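Local structure of pyridoxamine 5'-phosphate oxidase-related, FMN-binding protein (Paracoccus denitrificans, 6VNA) at the interface of chains A and B. The protein degrades c-type heme as a noncanonical heme oxygenase, using the fold of the pyridoxamine 5'-phosphate oxidase family. Numbering follows the deposited sequence. Chains: chain A/B, Pyridoxamine 5'-phosphate oxidase-related, FMN-binding protein.

Contact 1: the interface of chains A and B. Residues chain A 74, 76, 94, 96-97; chain B 33, 36, 38, 40-42.
Crossing the side chain of B:Asp33 at about a right angle, A:Leu96 reaches from strand 92-101 into partner chain B and forks at its end. Its CG lies anti to the carbonyl carbon (chi1 -62°), and the extended second torsion spreads the two methyls over different neighbours. A:Leu96 CD1 meets the carboxylate carbon CG of B:Asp33 at 3.8 Å. The other methyl, A:Leu96 CD2, lies 3.7 Å from B:Leu40 CA. B:Val38 crosses the leucine obliquely: its CG1, anti to the backbone N, packs 3.8 Å from A:Leu96 CD2 and also touches the carbonyl oxygen of A:Ala74. A forked aliphatic chain suits this place because its branches can pack against separate groups. B:Asp33 is steadied from within its own loop, where the B:Thr36 hydroxyl OG1 donates to the anti lone pair of B:Asp33 OD2 at 2.8 Å. Two residues along the strand, A:Ser94 supplies the polar contact: its hydroxyl OG donates to the main-chain oxygen O of B:Val41 at 2.6 Å, approaching from above the carbonyl plane. The small serine brings its hydroxyl close to the backbone, while its CB faces B:Leu40 CD1. The patch sets strand 92-101, with strand 73-79 beside it, against the start of strand 39-48 and the loop leading into it in chain B.

Contact 2: the interface of chains A and B. Residues chain A 77, 79, 87-88, 90, 92; chain B 28, 41-45.
A:Leu77 forms the apolar centre, lying with its isobutyl end along the backbone of B:Thr42 and B:Arg43. With CG anti to the backbone N (chi1 -173°), A:Leu77 CD2 comes to 3.6 Å from the carbonyl carbon C of B:Thr42. A:Leu77 CB packs 3.7 Å from B:Val41 CG1. Farther out, B:Arg43 extends across the partner, its CG anti to the backbone N and the chain bent at chi3 (-74°). A:Met88 slides past this aliphatic stem in the opposite direction, A:Met88 SD 3.9 Å from B:Arg43 CG; the flexible thioether, bent at chi2 and chi3, can follow it. At the tip, guanidinium NH1 of B:Arg43 donates to the main-chain oxygen O of A:Ala87 at 2.9 Å, from above the carbonyl plane. The A:His90 ring stands steeply to the guanidinium plane, 76° away, and the small A:Ala79 lets the tip come close. At the rim, A:Arg92 NH1 donates to the main-chain oxygen O of A:Met88 at 2.7 Å and also to that of A:His90, bracing the turn that receives B:Arg43. Water 1, 2.6 Å from B:Arg43 O, bridges to A:Arg92 NH2 by a longer leg of 3.3 Å. The long arginine thereby ties chain B to 3-10 turn 87-89 of chain A, probably stabilising a family-type dimer.

Contact 3: the interface of chains A and B. Residues chain A 29-32, 39, 41, 73-75; chain B 29-32, 39, 41, 73-75.
Across the two-fold axis of the deposited dimer, a pairing expected for this pyridoxamine 5'-phosphate oxidase-type split-barrel family, the beginnings of both 39-48 strands lie against strand 26-32 and the strand starting at 73 of the opposite subunit. The packing here is apolar, with no hydrogen bond across. A:Pro39 and B:Pro39 each present their ring to the partner's backbone. B:Pro39 CB sits 4.0 Å from A:Gly30 CA, and B:Pro39 CG lies 3.8 Å from A:Leu32 CD2. In the twin contact A:Pro39 CG rests 3.6 Å from the carbonyl oxygen O of B:Gly30. A rigid ring suits a site where a compact apolar surface must lie against main chain, and A:Gly30 and B:Gly30, lacking side chains, let it approach closely.

A:Val41 and B:Val41 divide their work between two branches. CG1, anti to the backbone N, points to the axis, where A:Val41 CG1 and B:Val41 CG1 meet tip to tip at 4.0 Å. CG2, anti to the carbonyl carbon, turns to the partner's backbone, with B:Val41 CG2 3.7 Å from A:Gly30 CA. A:Val41 CG2 likewise nears B:Gly30 and also lies 3.8 Å from B:Gly75 C. Beta-branching thus lets one residue touch both its own twin and the facing strands. A:Leu32 and B:Leu32 cross obliquely, A:Leu32 CD2 against B:Leu32 CD2 at a tight 3.3 Å. Within chain A, A:Leu32 CD1 lies over one face of the A:Arg73 guanidinium, offset toward its rim.

Contact 1: the interface of chains A and B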
loop_
_atom_site.group_PDB
_atom_site.type_symbol
_atom_site.label_atom_id
_atom_site.label_comp_id
_atom_site.label_asym_id
_atom_site.label_seq_id
_atom_site.Cartn_x
_atom_site.Cartn_y
_atom_site.Cartn_z
ATOM N N ALA A 74 2.015 -10.603 1.685
ATOM C CA ALA A 74 2.400 -9.180 1.513
ATOM C C ALA A 74 1.851 -8.655 0.194
ATOM O O ALA A 74 2.013 -9.348 -0.826
ATOM C CB ALA A 74 3.905 -9.027 1.566
ATOM N N LEU A 76 2.033 -5.089 -2.327
ATOM C CA LEU A 76 2.732 -3.808 -2.647
ATOM C C LEU A 76 1.901 -3.050 -3.677
ATOM O O LEU A 76 1.437 -3.709 -4.653
ATOM C CB LEU A 76 4.120 -4.065 -3.236
ATOM C CG LEU A 76 5.137 -4.734 -2.334
ATOM C CD1 LEU A 76 6.340 -5.203 -3.145
ATOM C CD2 LEU A 76 5.577 -3.796 -1.233
ATOM N N SER A 94 -0.015 -3.047 -8.592
ATOM C CA SER A 94 -0.377 -3.817 -7.370
ATOM C C SER A 94 0.274 -5.185 -7.480
ATOM O O SER A 94 -0.029 -5.889 -8.452
ATOM C CB SER A 94 -1.855 -4.022 -7.204
ATOM O OG SER A 94 -2.515 -2.805 -6.931
ATOM N N LEU A 96 0.743 -8.934 -5.443
ATOM C CA LEU A 96 0.482 -9.946 -4.389
ATOM C C LEU A 96 1.736 -10.821 -4.308
ATOM O O LEU A 96 2.155 -11.320 -5.347
ATOM C CB LEU A 96 -0.748 -10.787 -4.748
ATOM C CG LEU A 96 -2.096 -10.071 -4.880
ATOM C CD1 LEU A 96 -3.206 -11.065 -5.192
ATOM C CD2 LEU A 96 -2.464 -9.285 -3.636
ATOM N N GLY A 97 2.328 -10.958 -3.120
ATOM C CA GLY A 97 3.614 -11.649 -2.954
ATOM C C GLY A 97 3.706 -12.340 -1.612
ATOM O O GLY A 97 2.723 -12.240 -0.826
ATOM N N ASP B 33 -7.371 -10.322 -0.889
ATOM C CA ASP B 33 -7.563 -11.212 -2.056
ATOM C C ASP B 33 -8.402 -12.410 -1.604
ATOM O O ASP B 33 -7.998 -13.144 -0.698
ATOM C CB ASP B 33 -6.240 -11.677 -2.656
ATOM C CG ASP B 33 -6.478 -12.438 -3.947
ATOM O OD1 ASP B 33 -7.377 -12.020 -4.692
ATOM O OD2 ASP B 33 -5.775 -13.456 -4.187
ATOM N N THR B 36 -6.360 -16.055 -2.219
ATOM C CA THR B 36 -5.065 -16.323 -1.529
ATOM C C THR B 36 -5.057 -15.695 -0.126
ATOM O O THR B 36 -4.190 -16.077 0.672
ATOM C CB THR B 36 -3.892 -15.843 -2.402
ATOM O OG1 THR B 36 -3.819 -14.417 -2.430
ATOM C CG2 THR B 36 -4.010 -16.302 -3.836
ATOM N N VAL B 38 -4.005 -12.825 0.507
ATOM C CA VAL B 38 -2.897 -11.836 0.469
ATOM C C VAL B 38 -3.506 -10.436 0.444
ATOM O O VAL B 38 -4.476 -10.221 -0.265
ATOM C CB VAL B 38 -2.000 -12.106 -0.746
ATOM C CG1 VAL B 38 -0.819 -11.152 -0.804
ATOM C CG2 VAL B 38 -1.500 -13.532 -0.701
ATOM N N LEU B 40 -4.301 -7.219 -1.064
ATOM C CA LEU B 40 -4.330 -6.414 -2.309
ATOM C C LEU B 40 -4.308 -4.926 -1.913
ATOM O O LEU B 40 -5.204 -4.498 -1.114
ATOM C CB LEU B 40 -5.604 -6.777 -3.087
ATOM C CG LEU B 40 -5.869 -5.914 -4.313
ATOM C CD1 LEU B 40 -4.819 -6.181 -5.385
ATOM C CD2 LEU B 40 -7.269 -6.135 -4.838
ATOM N N VAL B 41 -3.325 -4.170 -2.420
ATOM C CA VAL B 41 -3.185 -2.704 -2.164
ATOM C C VAL B 41 -3.333 -1.953 -3.488
ATOM O O VAL B 41 -2.509 -2.168 -4.412
ATOM C CB VAL B 41 -1.854 -2.354 -1.473
ATOM C CG1 VAL B 41 -1.810 -0.899 -1.069
ATOM C CG2 VAL B 41 -1.613 -3.224 -0.263
ATOM N N THR B 42 -4.343 -1.093 -3.562
ATOM C CA THR B 42 -4.661 -0.255 -4.741
ATOM C C THR B 42 -4.895 1.183 -4.283
ATOM O O THR B 42 -5.100 1.383 -3.090
ATOM C CB THR B 42 -5.902 -0.780 -5.462
ATOM O OG1 THR B 42 -6.978 -0.569 -4.547
ATOM C CG2 THR B 42 -5.747 -2.220 -5.899
#

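Contact 2: the interface of chains A and B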
loop_
_atom_site.group_PDB
_atom_site.type_symbol
_atom_site.label_atom_id
_atom_site.label_comp_id
_atom_site.label_asym_id
_atom_site.label_seq_id
_atom_site.Cartn_x
_atom_site.Cartn_y
_atom_site.Cartn_z
ATOM N N LEU A 77 1.709 -1.746 -3.439
ATOM C CA LEU A 77 1.363 -0.725 -4.459
ATOM C C LEU A 77 2.615 0.086 -4.804
ATOM O O LEU A 77 3.249 0.669 -3.894
ATOM C CB LEU A 77 0.289 0.224 -3.928
ATOM C CG LEU A 77 -0.257 1.206 -4.967
ATOM C CD1 LEU A 77 -0.694 0.464 -6.234
ATOM C CD2 LEU A 77 -1.430 1.994 -4.394
ATOM N N ALA A 79 3.679 3.212 -7.319
ATOM C CA ALA A 79 3.226 4.309 -8.194
ATOM C C ALA A 79 4.470 5.036 -8.693
ATOM O O ALA A 79 5.556 4.831 -8.129
ATOM C CB ALA A 79 2.271 5.218 -7.453
ATOM N N ALA A 87 -3.761 12.215 -8.940
ATOM C CA ALA A 87 -3.215 10.931 -8.425
ATOM C C ALA A 87 -3.769 9.735 -9.211
ATOM O O ALA A 87 -2.983 8.839 -9.495
ATOM C CB ALA A 87 -3.529 10.794 -6.956
ATOM N N MET A 88 -5.053 9.756 -9.578
ATOM C CA MET A 88 -5.784 8.618 -10.196
ATOM C C MET A 88 -5.399 8.423 -11.662
ATOM O O MET A 88 -5.823 7.400 -12.222
ATOM C CB MET A 88 -7.309 8.806 -10.128
ATOM C CG MET A 88 -7.847 8.996 -8.707
ATOM S SD MET A 88 -7.374 7.674 -7.548
ATOM C CE MET A 88 -8.095 6.267 -8.391
ATOM N N HIS A 90 -2.066 8.609 -12.476
ATOM C CA HIS A 90 -0.679 8.092 -12.351
ATOM C C HIS A 90 -0.698 6.591 -12.621
ATOM O O HIS A 90 -1.700 5.938 -12.246
ATOM C CB HIS A 90 -0.111 8.340 -10.959
ATOM C CG HIS A 90 -0.019 9.776 -10.562
ATOM N ND1 HIS A 90 0.534 10.169 -9.350
ATOM C CD2 HIS A 90 -0.362 10.909 -11.208
ATOM C CE1 HIS A 90 0.498 11.479 -9.259
ATOM N NE2 HIS A 90 -0.041 11.957 -10.389
ATOM N N ARG A 92 0.372 2.783 -11.908
ATOM C CA ARG A 92 0.575 2.103 -10.606
ATOM C C ARG A 92 0.367 0.602 -10.728
ATOM O O ARG A 92 -0.549 0.136 -11.454
ATOM C CB ARG A 92 -0.400 2.656 -9.574
ATOM C CG ARG A 92 -1.845 2.514 -10.012
ATOM C CD ARG A 92 -2.558 3.780 -9.615
ATOM N NE ARG A 92 -4.002 3.664 -9.687
ATOM C CZ ARG A 92 -4.801 4.415 -10.418
ATOM N NH1 ARG A 92 -4.327 5.357 -11.226
ATOM N NH2 ARG A 92 -6.096 4.189 -10.347
ATOM N N SER B 28 -4.089 4.741 -0.225
ATOM C CA SER B 28 -3.865 3.302 -0.495
ATOM C C SER B 28 -4.909 2.512 0.299
ATOM O O SER B 28 -4.927 2.646 1.543
ATOM C CB SER B 28 -2.467 2.863 -0.164
ATOM O OG SER B 28 -1.509 3.639 -0.860
ATOM N N VAL B 41 -3.325 -4.170 -2.420
ATOM C CA VAL B 41 -3.185 -2.704 -2.164
ATOM C C VAL B 41 -3.333 -1.953 -3.488
ATOM O O VAL B 41 -2.509 -2.168 -4.412
ATOM C CB VAL B 41 -1.854 -2.354 -1.473
ATOM C CG1 VAL B 41 -1.810 -0.899 -1.069
ATOM C CG2 VAL B 41 -1.613 -3.224 -0.263
ATOM N N THR B 42 -4.343 -1.093 -3.562
ATOM C CA THR B 42 -4.661 -0.255 -4.741
ATOM C C THR B 42 -4.895 1.183 -4.283
ATOM O O THR B 42 -5.100 1.383 -3.090
ATOM C CB THR B 42 -5.902 -0.780 -5.462
ATOM O OG1 THR B 42 -6.978 -0.569 -4.547
ATOM C CG2 THR B 42 -5.747 -2.220 -5.899
ATOM N N ARG B 43 -4.824 2.131 -5.222
ATOM C CA ARG B 43 -5.109 3.570 -5.005
ATOM C C ARG B 43 -6.612 3.823 -5.192
ATOM O O ARG B 43 -7.210 3.282 -6.134
ATOM C CB ARG B 43 -4.285 4.433 -5.960
ATOM C CG ARG B 43 -4.466 5.923 -5.725
ATOM C CD ARG B 43 -3.482 6.766 -6.495
ATOM N NE ARG B 43 -2.151 6.697 -5.920
ATOM C CZ ARG B 43 -1.037 7.114 -6.515
ATOM N NH1 ARG B 43 -1.089 7.645 -7.721
ATOM N NH2 ARG B 43 0.130 6.991 -5.905
ATOM N N ILE B 44 -7.205 4.625 -4.321
ATOM C CA ILE B 44 -8.649 4.971 -4.422
ATOM C C ILE B 44 -8.824 6.474 -4.177
ATOM O O ILE B 44 -7.966 7.095 -3.483
ATOM C CB ILE B 44 -9.507 4.117 -3.456
ATOM C CG1 ILE B 44 -9.191 4.392 -1.987
ATOM C CG2 ILE B 44 -9.410 2.633 -3.780
ATOM C CD1 ILE B 44 -10.392 4.245 -1.088
ATOM N N ALA B 45 -9.904 7.039 -4.714
ATOM C CA ALA B 45 -10.425 8.349 -4.261
ATOM C C ALA B 45 -10.993 8.135 -2.853
ATOM O O ALA B 45 -11.727 7.143 -2.648
ATOM C CB ALA B 45 -11.459 8.882 -5.223
HETATM O O HOH W 1 -7.875 2.296 -8.394
#

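Contact 3: the interface of chains A and B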
loop_
_atom_site.group_PDB
_atom_site.type_symbol
_atom_site.label_atom_id
_atom_site.label_comp_id
_atom_site.label_asym_id
_atom_site.label_seq_id
_atom_site.Cartn_x
_atom_site.Cartn_y
_atom_site.Cartn_z
ATOM N N LEU A 29 2.986 -0.855 1.540
ATOM C CA LEU A 29 3.054 -2.316 1.845
ATOM C C LEU A 29 1.782 -2.714 2.598
ATOM O O LEU A 29 1.394 -2.008 3.570
ATOM C CB LEU A 29 4.309 -2.607 2.661
ATOM C CG LEU A 29 4.380 -3.991 3.308
ATOM C CD1 LEU A 29 4.689 -5.079 2.281
ATOM C CD2 LEU A 29 5.424 -3.984 4.408
ATOM N N GLY A 30 1.108 -3.735 2.096
ATOM C CA GLY A 30 0.022 -4.420 2.810
ATOM C C GLY A 30 0.533 -5.615 3.605
ATOM O O GLY A 30 1.208 -6.513 3.012
ATOM N N THR A 31 0.219 -5.648 4.897
ATOM C CA THR A 31 0.404 -6.842 5.763
ATOM C C THR A 31 -0.899 -7.204 6.488
ATOM O O THR A 31 -1.846 -6.367 6.563
ATOM C CB THR A 31 1.565 -6.648 6.732
ATOM O OG1 THR A 31 1.357 -5.497 7.556
ATOM C CG2 THR A 31 2.882 -6.569 5.985
ATOM N N LEU A 32 -0.953 -8.430 7.004
ATOM C CA LEU A 32 -2.116 -8.909 7.788
ATOM C C LEU A 32 -1.866 -8.578 9.256
ATOM O O LEU A 32 -0.852 -9.032 9.790
ATOM C CB LEU A 32 -2.316 -10.405 7.524
ATOM C CG LEU A 32 -2.703 -10.753 6.086
ATOM C CD1 LEU A 32 -2.764 -12.242 5.891
ATOM C CD2 LEU A 32 -4.024 -10.136 5.688
ATOM N N PRO A 39 -6.077 -5.833 6.704
ATOM C CA PRO A 39 -4.832 -5.374 6.071
ATOM C C PRO A 39 -4.303 -4.109 6.758
ATOM O O PRO A 39 -5.060 -3.171 6.912
ATOM C CB PRO A 39 -5.228 -5.086 4.617
ATOM C CG PRO A 39 -6.528 -5.858 4.421
ATOM C CD PRO A 39 -7.219 -5.819 5.770
ATOM N N VAL A 41 -1.803 -1.105 6.091
ATOM C CA VAL A 41 -1.161 -0.432 4.920
ATOM C C VAL A 41 -0.208 0.627 5.455
ATOM O O VAL A 41 -0.700 1.571 6.132
ATOM C CB VAL A 41 -2.206 0.149 3.959
ATOM C CG1 VAL A 41 -1.577 0.502 2.625
ATOM C CG2 VAL A 41 -3.374 -0.811 3.758
ATOM N N ARG A 73 2.459 -13.230 4.007
ATOM C CA ARG A 73 1.650 -12.717 2.873
ATOM C C ARG A 73 1.739 -11.184 2.860
ATOM O O ARG A 73 1.601 -10.572 3.926
ATOM C CB ARG A 73 0.223 -13.268 2.919
ATOM C CG ARG A 73 0.144 -14.708 2.434
ATOM C CD ARG A 73 -1.242 -15.303 2.577
ATOM N NE ARG A 73 -1.603 -15.445 3.981
ATOM C CZ ARG A 73 -2.822 -15.711 4.429
ATOM N NH1 ARG A 73 -3.840 -15.861 3.593
ATOM N NH2 ARG A 73 -3.014 -15.816 5.729
ATOM N N ALA A 74 2.015 -10.603 1.685
ATOM C CA ALA A 74 2.400 -9.180 1.513
ATOM C C ALA A 74 1.851 -8.655 0.194
ATOM O O ALA A 74 2.013 -9.348 -0.826
ATOM C CB ALA A 74 3.905 -9.027 1.566
ATOM N N GLY A 75 1.192 -7.496 0.250
ATOM C CA GLY A 75 0.825 -6.663 -0.915
ATOM C C GLY A 75 1.750 -5.468 -1.085
ATOM O O GLY A 75 2.234 -4.914 -0.065
ATOM N N LEU B 29 -5.773 1.780 -0.412
ATOM C CA LEU B 29 -6.763 0.850 0.169
ATOM C C LEU B 29 -6.116 -0.527 0.235
ATOM O O LEU B 29 -5.455 -0.899 -0.745
ATOM C CB LEU B 29 -8.024 0.798 -0.693
ATOM C CG LEU B 29 -9.172 -0.043 -0.135
ATOM C CD1 LEU B 29 -9.641 0.497 1.192
ATOM C CD2 LEU B 29 -10.336 -0.077 -1.095
ATOM N N GLY B 30 -6.269 -1.195 1.382
ATOM C CA GLY B 30 -5.938 -2.614 1.580
ATOM C C GLY B 30 -7.205 -3.426 1.743
ATOM O O GLY B 30 -8.019 -3.134 2.663
ATOM N N THR B 31 -7.396 -4.383 0.850
ATOM C CA THR B 31 -8.440 -5.423 0.954
ATOM C C THR B 31 -7.785 -6.812 0.863
ATOM O O THR B 31 -6.565 -6.910 0.533
ATOM C CB THR B 31 -9.521 -5.197 -0.102
ATOM O OG1 THR B 31 -8.880 -5.290 -1.367
ATOM C CG2 THR B 31 -10.217 -3.863 0.039
ATOM N N LEU B 32 -8.574 -7.848 1.146
ATOM C CA LEU B 32 -8.099 -9.248 1.173
ATOM C C LEU B 32 -8.409 -9.906 -0.165
ATOM O O LEU B 32 -9.602 -10.012 -0.518
ATOM C CB LEU B 32 -8.762 -9.972 2.347
ATOM C CG LEU B 32 -8.295 -9.502 3.719
ATOM C CD1 LEU B 32 -9.183 -10.062 4.833
ATOM C CD2 LEU B 32 -6.831 -9.886 3.934
ATOM N N PRO B 39 -2.990 -9.438 1.200
ATOM C CA PRO B 39 -3.458 -8.060 1.057
ATOM C C PRO B 39 -3.214 -7.525 -0.369
ATOM O O PRO B 39 -2.081 -7.493 -0.825
ATOM C CB PRO B 39 -2.626 -7.262 2.083
ATOM C CG PRO B 39 -2.100 -8.300 3.039
ATOM C CD PRO B 39 -1.913 -9.536 2.190
ATOM N N VAL B 41 -3.325 -4.170 -2.420
ATOM C CA VAL B 41 -3.185 -2.704 -2.164
ATOM C C VAL B 41 -3.333 -1.953 -3.488
ATOM O O VAL B 41 -2.509 -2.168 -4.412
ATOM C CB VAL B 41 -1.854 -2.354 -1.473
ATOM C CG1 VAL B 41 -1.810 -0.899 -1.069
ATOM C CG2 VAL B 41 -1.613 -3.224 -0.263
ATOM N N ARG B 73 -13.318 -6.353 5.596
ATOM C CA ARG B 73 -12.139 -5.833 6.333
ATOM C C ARG B 73 -11.288 -5.022 5.345
ATOM O O ARG B 73 -11.075 -5.486 4.205
ATOM C CB ARG B 73 -11.381 -6.967 7.031
ATOM C CG ARG B 73 -12.093 -7.516 8.259
ATOM C CD ARG B 73 -11.345 -8.695 8.868
ATOM N NE ARG B 73 -11.311 -9.896 8.045
ATOM C CZ ARG B 73 -10.639 -11.007 8.352
ATOM N NH1 ARG B 73 -9.899 -11.070 9.444
ATOM N NH2 ARG B 73 -10.684 -12.052 7.552
ATOM N N ALA B 74 -10.869 -3.828 5.766
ATOM C CA ALA B 74 -10.216 -2.810 4.921
ATOM C C ALA B 74 -9.147 -2.094 5.744
ATOM O O ALA B 74 -9.448 -1.755 6.916
ATOM C CB ALA B 74 -11.255 -1.843 4.422
ATOM N N GLY B 75 -7.947 -1.920 5.168
ATOM C CA GLY B 75 -6.910 -0.985 5.657
ATOM C C GLY B 75 -6.836 0.249 4.762
ATOM O O GLY B 75 -7.141 0.120 3.551
#

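Contact 1 and contact 3 are close neighbours, the centres of their C-alpha atoms about 6 Å apart, whereas contact 2 lies about 13 Å from each. B:Val41 belongs to all three; B:Thr42 joins contacts 1 and 2, and A:Ala74 joins contacts 1 and 3. Strand 39-48 of chain B therefore runs through the whole set, meeting strand 73-79 of chain A throughout and strand 92-101 in contacts 1 and 2. Contact 3 lies on the two-fold axis, and contacts 1 and 2 recur with the chains exchanged, giving a continuous interface consistent with the dimers typical of this family.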